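Local coordinates for protein 7,8-dihydro-6-hydroxymethylpterin pyrophosphokinase-dihydropteroate synthase (Plasmodium falciparum, PDB 6JWS) that probably makes 7,8-dihydropteroate for folate biosynthesis, first pyrophosphorylating 6-hydroxymethyl-7,8-dihydropterin with ATP, then joining the product to 4-aminobenzoate, at residues I478-T483 and V498-D503; N521-V526 and R569-F574. The protein carries 1 engineered substitution. All blocks are in the same frame, centred on the assembly; numbering follows the deposited sequence.

Contact 1: I478-T483 and V498-D503. With PT1 (pteroic acid), chain I.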
loop_
_atom_site.group_PDB
_atom_site.type_symbol
_atom_site.label_atom_id
_atom_site.label_comp_id
_atom_site.label_asym_id
_atom_site.label_seq_id
_atom_site.Cartn_x
_atom_site.Cartn_y
_atom_site.Cartn_z
ATOM N N ILE B 478 -26.215 -10.406 1.551
ATOM C CA ILE B 478 -26.977 -9.215 1.854
ATOM C C ILE B 478 -27.427 -8.656 0.512
ATOM O O ILE B 478 -26.680 -8.720 -0.468
ATOM C CB ILE B 478 -26.048 -8.275 2.644
ATOM C CG1 ILE B 478 -25.479 -9.006 3.867
ATOM C CG2 ILE B 478 -26.752 -6.989 3.018
ATOM C CD1 ILE B 478 -24.474 -8.215 4.678
ATOM N N ILE B 479 -28.669 -8.163 0.462
ATOM C CA ILE B 479 -29.213 -7.625 -0.777
ATOM C C ILE B 479 -29.377 -6.114 -0.642
ATOM O O ILE B 479 -30.079 -5.624 0.249
ATOM C CB ILE B 479 -30.547 -8.307 -1.165
ATOM C CG1 ILE B 479 -30.412 -9.830 -1.295
ATOM C CG2 ILE B 479 -31.117 -7.703 -2.435
ATOM C CD1 ILE B 479 -29.285 -10.258 -2.211
ATOM N N SER B 480 -28.804 -5.398 -1.609
ATOM C CA SER B 480 -28.936 -3.959 -1.692
ATOM C C SER B 480 -29.745 -3.577 -2.938
ATOM O O SER B 480 -29.536 -4.122 -4.027
ATOM C CB SER B 480 -27.545 -3.347 -1.717
ATOM O OG SER B 480 -27.619 -1.947 -1.897
ATOM N N ILE B 481 -30.653 -2.607 -2.792
ATOM C CA ILE B 481 -31.400 -2.137 -3.958
ATOM C C ILE B 481 -30.994 -0.704 -4.294
ATOM O O ILE B 481 -31.109 0.188 -3.462
ATOM C CB ILE B 481 -32.928 -2.295 -3.810
ATOM C CG1 ILE B 481 -33.672 -1.633 -4.970
ATOM C CG2 ILE B 481 -33.452 -1.788 -2.474
ATOM C CD1 ILE B 481 -35.001 -2.285 -5.253
ATOM N N ASP B 482 -30.529 -0.510 -5.528
ATOM C CA ASP B 482 -30.152 0.783 -6.054
ATOM C C ASP B 482 -31.423 1.470 -6.549
ATOM O O ASP B 482 -31.793 1.330 -7.724
ATOM C CB ASP B 482 -29.134 0.596 -7.183
ATOM C CG ASP B 482 -28.512 1.874 -7.743
ATOM O OD1 ASP B 482 -29.057 2.979 -7.511
ATOM O OD2 ASP B 482 -27.461 1.762 -8.414
ATOM N N THR B 483 -32.079 2.204 -5.647
ATOM C CA THR B 483 -33.282 2.943 -6.001
ATOM C C THR B 483 -33.330 4.286 -5.260
ATOM O O THR B 483 -32.746 4.434 -4.180
ATOM C CB THR B 483 -34.547 2.103 -5.739
ATOM O OG1 THR B 483 -35.623 2.813 -6.347
ATOM C CG2 THR B 483 -34.875 1.868 -4.273
ATOM N N VAL B 498 -35.091 -7.277 0.424
ATOM C CA VAL B 498 -33.869 -6.487 0.457
ATOM C C VAL B 498 -33.457 -6.199 1.899
ATOM O O VAL B 498 -34.303 -6.190 2.795
ATOM C CB VAL B 498 -33.973 -5.180 -0.364
ATOM C CG1 VAL B 498 -34.266 -5.451 -1.829
ATOM C CG2 VAL B 498 -34.984 -4.195 0.219
ATOM N N ASP B 499 -32.157 -5.912 2.083
ATOM C CA ASP B 499 -31.586 -5.474 3.344
ATOM C C ASP B 499 -31.176 -3.997 3.341
ATOM O O ASP B 499 -31.217 -3.364 4.384
ATOM C CB ASP B 499 -30.359 -6.318 3.666
ATOM C CG ASP B 499 -30.733 -7.779 3.647
ATOM O OD1 ASP B 499 -31.604 -8.147 4.483
ATOM O OD2 ASP B 499 -30.205 -8.514 2.755
ATOM N N ILE B 500 -30.713 -3.463 2.207
ATOM C CA ILE B 500 -30.019 -2.180 2.207
ATOM C C ILE B 500 -30.637 -1.281 1.138
ATOM O O ILE B 500 -30.831 -1.728 0.013
ATOM C CB ILE B 500 -28.500 -2.371 1.949
ATOM C CG1 ILE B 500 -27.795 -3.049 3.127
ATOM C CG2 ILE B 500 -27.832 -1.032 1.603
ATOM C CD1 ILE B 500 -26.366 -3.472 2.857
ATOM N N LEU B 501 -30.956 -0.031 1.505
ATOM C CA LEU B 501 -31.251 0.991 0.514
ATOM C C LEU B 501 -29.939 1.615 0.014
ATOM O O LEU B 501 -29.129 2.124 0.789
ATOM C CB LEU B 501 -32.203 2.041 1.107
ATOM C CG LEU B 501 -32.458 3.292 0.245
ATOM C CD1 LEU B 501 -33.151 2.939 -1.073
ATOM C CD2 LEU B 501 -33.306 4.310 0.992
ATOM N N ASN B 502 -29.748 1.584 -1.303
ATOM C CA ASN B 502 -28.670 2.299 -1.957
ATOM C C ASN B 502 -29.270 3.486 -2.712
ATOM O O ASN B 502 -29.775 3.323 -3.819
ATOM C CB ASN B 502 -27.908 1.358 -2.896
ATOM C CG ASN B 502 -26.853 2.076 -3.702
ATOM O OD1 ASN B 502 -26.460 3.183 -3.341
ATOM N ND2 ASN B 502 -26.421 1.482 -4.810
ATOM N N ASP B 503 -29.210 4.685 -2.107
ATOM C CA ASP B 503 -29.924 5.848 -2.622
ATOM C C ASP B 503 -28.919 6.871 -3.172
ATOM O O ASP B 503 -28.291 7.616 -2.420
ATOM C CB ASP B 503 -30.853 6.420 -1.547
ATOM C CG ASP B 503 -31.819 7.496 -2.035
ATOM O OD1 ASP B 503 -31.396 8.402 -2.835
ATOM O OD2 ASP B 503 -33.011 7.411 -1.644
HETATM C C2 PT1 I . -21.981 4.301 -7.356
HETATM C C3 PT1 I . -22.936 3.890 -8.386
HETATM C C5 PT1 I . -24.237 3.409 -7.912
HETATM N N6 PT1 I . -22.663 3.933 -9.712
HETATM C C7 PT1 I . -23.552 3.809 -5.651
HETATM N N9 PT1 I . -24.479 3.383 -6.570
HETATM C C10 PT1 I . -23.618 3.558 -10.604
HETATM N N11 PT1 I . -23.833 3.788 -4.298
HETATM C C12 PT1 I . -24.863 3.130 -10.161
HETATM C C21 PT1 I . -18.852 6.992 -15.490
HETATM O O22 PT1 I . -18.279 6.244 -16.328
HETATM O O1 PT1 I . -20.774 4.757 -7.716
HETATM N N4 PT1 I . -22.324 4.236 -6.051
HETATM N N8 PT1 I . -25.139 3.048 -8.841
HETATM C C13 PT1 I . -23.312 3.657 -12.074
HETATM N N14 PT1 I . -23.265 5.097 -12.449
HETATM C C15 PT1 I . -22.223 5.568 -13.173
HETATM C C16 PT1 I . -21.781 6.897 -12.997
HETATM C C17 PT1 I . -21.595 4.694 -14.120
HETATM C C18 PT1 I . -20.680 7.358 -13.760
HETATM C C19 PT1 I . -20.507 5.177 -14.889
HETATM C C20 PT1 I . -20.039 6.501 -14.693
HETATM O O23 PT1 I . -18.432 8.148 -15.310
HETATM O O HOH W 1 -30.313 4.788 -6.024
#
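Strands 478-482 and 500-503, joined by helix 486-494 in a beta-alpha-beta unit, run side by side in the parallel barrel of the pterin-binding domain. The pairing is tightest in its buried middle. Ile481 N donates to Ile500 O (2.9 Å), and Ile481 O accepts from Asn502 N. On the outer face, CG2 of Ile481 packs obliquely on CG1 of Val498; branched apolar side chains suit this place, since both also meet Cys492 of the covering helix. On the inner face the small Ser480 brings OG against CB of Asn502 and hydrogen-bonds to Asp430 of the next strand.

The end where the strands begin is the more open to solvent: Ile478 and Asp499 are partly exposed, whereas the other residues are buried. There Asp499 folds its carboxylate back, and OD2 takes the N-H of Ile479 (2.8 Å, 169°) on its anti lone pair, away from the other oxygen. Ile479 O is gripped by two backbone donors, Asp499 N and Ile500 N. Beside them CG2 of Ile478 meets CD1 of Ile500 at 3.5 Å.

At the other end Asp482 and Asn502, each with CG anti to the backbone N, point the same way into the pocket, their planes 38° apart. The Asn502 amide suits a pterin edge: OD1 accepts from N11 of pteroic acid (2.9 Å, 171°), while ND2 donates to N9 (3.2 Å). A water spans Asp482 OD1 and Asn502 O. Asp482 OD2 stands 2.7 Å from ligand N8. The amide thus reads the pterin's donor-acceptor pattern, and the neighbouring carboxylate could polarise its ring.

Contact 2: N521-V526 and R569-F574; sequences NKFYSV and RYRILF
Arg571 reaches across to the 521-526 segment with its chain extended from CG to NE. Its NH1 donates to Ser525 OG (3.0 Å), a bent bond at 134° whose acceptor lies somewhat off the guanidinium plane. The Phe523 carbonyl oxygen sits over one face of that group, 3.5 Å above its plane and displaced toward the rim, and CB of Phe523 comes within 3.4 Å of Arg571 NE. Behind the side chain, the backbones pair as parallel strands: Val526 N donates to Arg571 O (3.0 Å), and Leu573 N to Val526 O (2.9 Å), both nearly along the C=O axis. Val526 and Ile572 lie side by side, CG1 to CG1 at 4.0 Å; a branched residue suits this outer face, where Val526 also meets Leu562 of helix 547-564.

Further out, Glu35 of helix 30-44 forms a salt bridge with Arg571 NE, while Lys379 O accepts a hydrogen bond from NH2. Ser525 OG in turn bonds to Val377 O, and the Phe523 ring stacks on His39. Long, charged arginine suits a buried seam between barrel and kinase parts: three of its nitrogens find acceptors, and the Glu35 carboxylate would offset its charge.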
loop_
_atom_site.group_PDB
_atom_site.type_symbol
_atom_site.label_atom_id
_atom_site.label_comp_id
_atom_site.label_asym_id
_atom_site.label_seq_id
_atom_site.Cartn_x
_atom_site.Cartn_y
_atom_site.Cartn_z
ATOM N N ASN B 521 -39.748 -3.679 14.528
ATOM C CA ASN B 521 -38.679 -4.519 15.054
ATOM C C ASN B 521 -37.423 -4.441 14.173
ATOM O O ASN B 521 -36.318 -4.739 14.635
ATOM C CB ASN B 521 -39.168 -5.945 15.343
ATOM C CG ASN B 521 -38.265 -6.728 16.281
ATOM O OD1 ASN B 521 -37.648 -6.167 17.189
ATOM N ND2 ASN B 521 -38.194 -8.039 16.088
ATOM N N LYS B 522 -37.578 -3.985 12.924
ATOM C CA LYS B 522 -36.488 -4.006 11.960
ATOM C C LYS B 522 -35.922 -2.603 11.762
ATOM O O LYS B 522 -36.665 -1.625 11.730
ATOM C CB LYS B 522 -36.998 -4.489 10.597
ATOM C CG LYS B 522 -36.806 -5.967 10.319
ATOM C CD LYS B 522 -35.353 -6.350 10.170
ATOM C CE LYS B 522 -34.889 -6.418 8.732
ATOM N NZ LYS B 522 -35.503 -7.551 7.998
ATOM N N PHE B 523 -34.599 -2.540 11.588
ATOM C CA PHE B 523 -33.943 -1.390 10.987
ATOM C C PHE B 523 -33.301 -1.842 9.681
ATOM O O PHE B 523 -32.916 -3.004 9.551
ATOM C CB PHE B 523 -32.905 -0.775 11.929
ATOM C CG PHE B 523 -33.449 -0.116 13.173
ATOM C CD1 PHE B 523 -33.899 1.194 13.151
ATOM C CD2 PHE B 523 -33.469 -0.794 14.387
ATOM C CE1 PHE B 523 -34.390 1.801 14.296
ATOM C CE2 PHE B 523 -33.954 -0.187 15.532
ATOM C CZ PHE B 523 -34.411 1.111 15.486
ATOM N N TYR B 524 -33.212 -0.918 8.714
ATOM C CA TYR B 524 -32.470 -1.190 7.493
ATOM C C TYR B 524 -31.330 -0.191 7.319
ATOM O O TYR B 524 -31.445 0.976 7.694
ATOM C CB TYR B 524 -33.374 -1.155 6.257
ATOM C CG TYR B 524 -34.491 -2.161 6.277
ATOM C CD1 TYR B 524 -34.304 -3.442 5.783
ATOM C CD2 TYR B 524 -35.742 -1.830 6.777
ATOM C CE1 TYR B 524 -35.330 -4.375 5.771
ATOM C CE2 TYR B 524 -36.785 -2.749 6.775
ATOM C CZ TYR B 524 -36.572 -4.029 6.279
ATOM O OH TYR B 524 -37.587 -4.939 6.284
ATOM N N SER B 525 -30.250 -0.676 6.691
ATOM C CA SER B 525 -29.083 0.145 6.434
ATOM C C SER B 525 -29.250 0.884 5.119
ATOM O O SER B 525 -30.078 0.519 4.286
ATOM C CB SER B 525 -27.869 -0.709 6.429
ATOM O OG SER B 525 -27.640 -1.158 7.746
ATOM N N VAL B 526 -28.405 1.897 4.916
ATOM C CA VAL B 526 -28.609 2.802 3.805
ATOM C C VAL B 526 -27.262 3.348 3.352
ATOM O O VAL B 526 -26.436 3.724 4.192
ATOM C CB VAL B 526 -29.589 3.932 4.172
ATOM C CG1 VAL B 526 -29.233 4.644 5.481
ATOM C CG2 VAL B 526 -29.771 4.911 3.012
ATOM N N ARG B 569 -26.927 5.576 13.685
ATOM C CA ARG B 569 -25.707 6.097 13.081
ATOM C C ARG B 569 -24.876 5.000 12.411
ATOM O O ARG B 569 -24.315 5.229 11.338
ATOM C CB ARG B 569 -24.855 6.845 14.118
ATOM C CG ARG B 569 -23.676 7.611 13.522
ATOM C CD ARG B 569 -22.873 8.370 14.572
ATOM N NE ARG B 569 -23.706 9.393 15.175
ATOM C CZ ARG B 569 -23.678 10.671 14.824
ATOM N NH1 ARG B 569 -22.799 11.098 13.925
ATOM N NH2 ARG B 569 -24.513 11.511 15.407
ATOM N N TYR B 570 -24.791 3.825 13.044
ATOM C CA TYR B 570 -23.928 2.741 12.599
ATOM C C TYR B 570 -24.524 2.026 11.379
ATOM O O TYR B 570 -23.927 1.085 10.861
ATOM C CB TYR B 570 -23.673 1.774 13.761
ATOM C CG TYR B 570 -24.928 1.253 14.412
ATOM C CD1 TYR B 570 -25.591 0.165 13.881
ATOM C CD2 TYR B 570 -25.483 1.879 15.516
ATOM C CE1 TYR B 570 -26.772 -0.307 14.422
ATOM C CE2 TYR B 570 -26.659 1.415 16.079
ATOM C CZ TYR B 570 -27.296 0.312 15.535
ATOM O OH TYR B 570 -28.466 -0.158 16.057
ATOM N N ARG B 571 -25.685 2.488 10.883
ATOM C CA ARG B 571 -26.316 1.837 9.738
ATOM C C ARG B 571 -26.243 2.711 8.481
ATOM O O ARG B 571 -26.870 2.388 7.476
ATOM C CB ARG B 571 -27.777 1.468 10.033
ATOM C CG ARG B 571 -27.944 0.172 10.817
ATOM C CD ARG B 571 -29.405 -0.229 10.964
ATOM N NE ARG B 571 -29.573 -1.532 11.586
ATOM C CZ ARG B 571 -29.538 -2.699 10.948
ATOM N NH1 ARG B 571 -29.311 -2.729 9.637
ATOM N NH2 ARG B 571 -29.719 -3.825 11.622
ATOM N N ILE B 572 -25.466 3.792 8.522
ATOM C CA ILE B 572 -25.425 4.746 7.420
ATOM C C ILE B 572 -24.032 4.709 6.804
ATOM O O ILE B 572 -23.053 4.913 7.510
ATOM C CB ILE B 572 -25.748 6.162 7.943
ATOM C CG1 ILE B 572 -27.143 6.198 8.579
ATOM C CG2 ILE B 572 -25.587 7.208 6.846
ATOM C CD1 ILE B 572 -27.425 7.432 9.393
ATOM N N LEU B 573 -23.953 4.474 5.491
ATOM C CA LEU B 573 -22.679 4.400 4.796
ATOM C C LEU B 573 -22.574 5.569 3.827
ATOM O O LEU B 573 -23.603 6.071 3.363
ATOM C CB LEU B 573 -22.625 3.052 4.087
ATOM C CG LEU B 573 -22.786 1.861 5.039
ATOM C CD1 LEU B 573 -24.100 1.153 4.788
ATOM C CD2 LEU B 573 -21.638 0.891 4.860
ATOM N N PHE B 574 -21.333 6.021 3.588
ATOM C CA PHE B 574 -21.047 7.172 2.749
ATOM C C PHE B 574 -20.498 6.703 1.414
ATOM O O PHE B 574 -19.724 5.742 1.364
ATOM C CB PHE B 574 -19.934 8.038 3.347
ATOM C CG PHE B 574 -20.297 8.815 4.588
ATOM C CD1 PHE B 574 -20.821 8.180 5.701
ATOM C CD2 PHE B 574 -20.014 10.161 4.693
ATOM C CE1 PHE B 574 -21.131 8.914 6.842
ATOM C CE2 PHE B 574 -20.349 10.899 5.816
ATOM C CZ PHE B 574 -20.920 10.278 6.887
#

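Overall arrangement
The two contacts are consecutive along the chain and share one parallel sheet, the order across it being 478-482, 500-503, 525-529, 572-575. Their centres lie 11 Å apart, and they join where Leu501 N meets Ser525 O at 3.0 Å, probably a hydrogen bond; nearby, CD1 of Tyr524 packs 3.4 Å from Asp499 O. Contact 1 reaches the pterin directly. Contact 2 stands back: the Leu573 side chain is about 9 Å from pteroic acid, yet strand 572-575 leads on to Asp575, whose side chain is hydrogen-bonded to the ligand. At the other end of contact 2, Phe523 lies about 6 Å, side chain to side chain, from the calcium ligand Glu42.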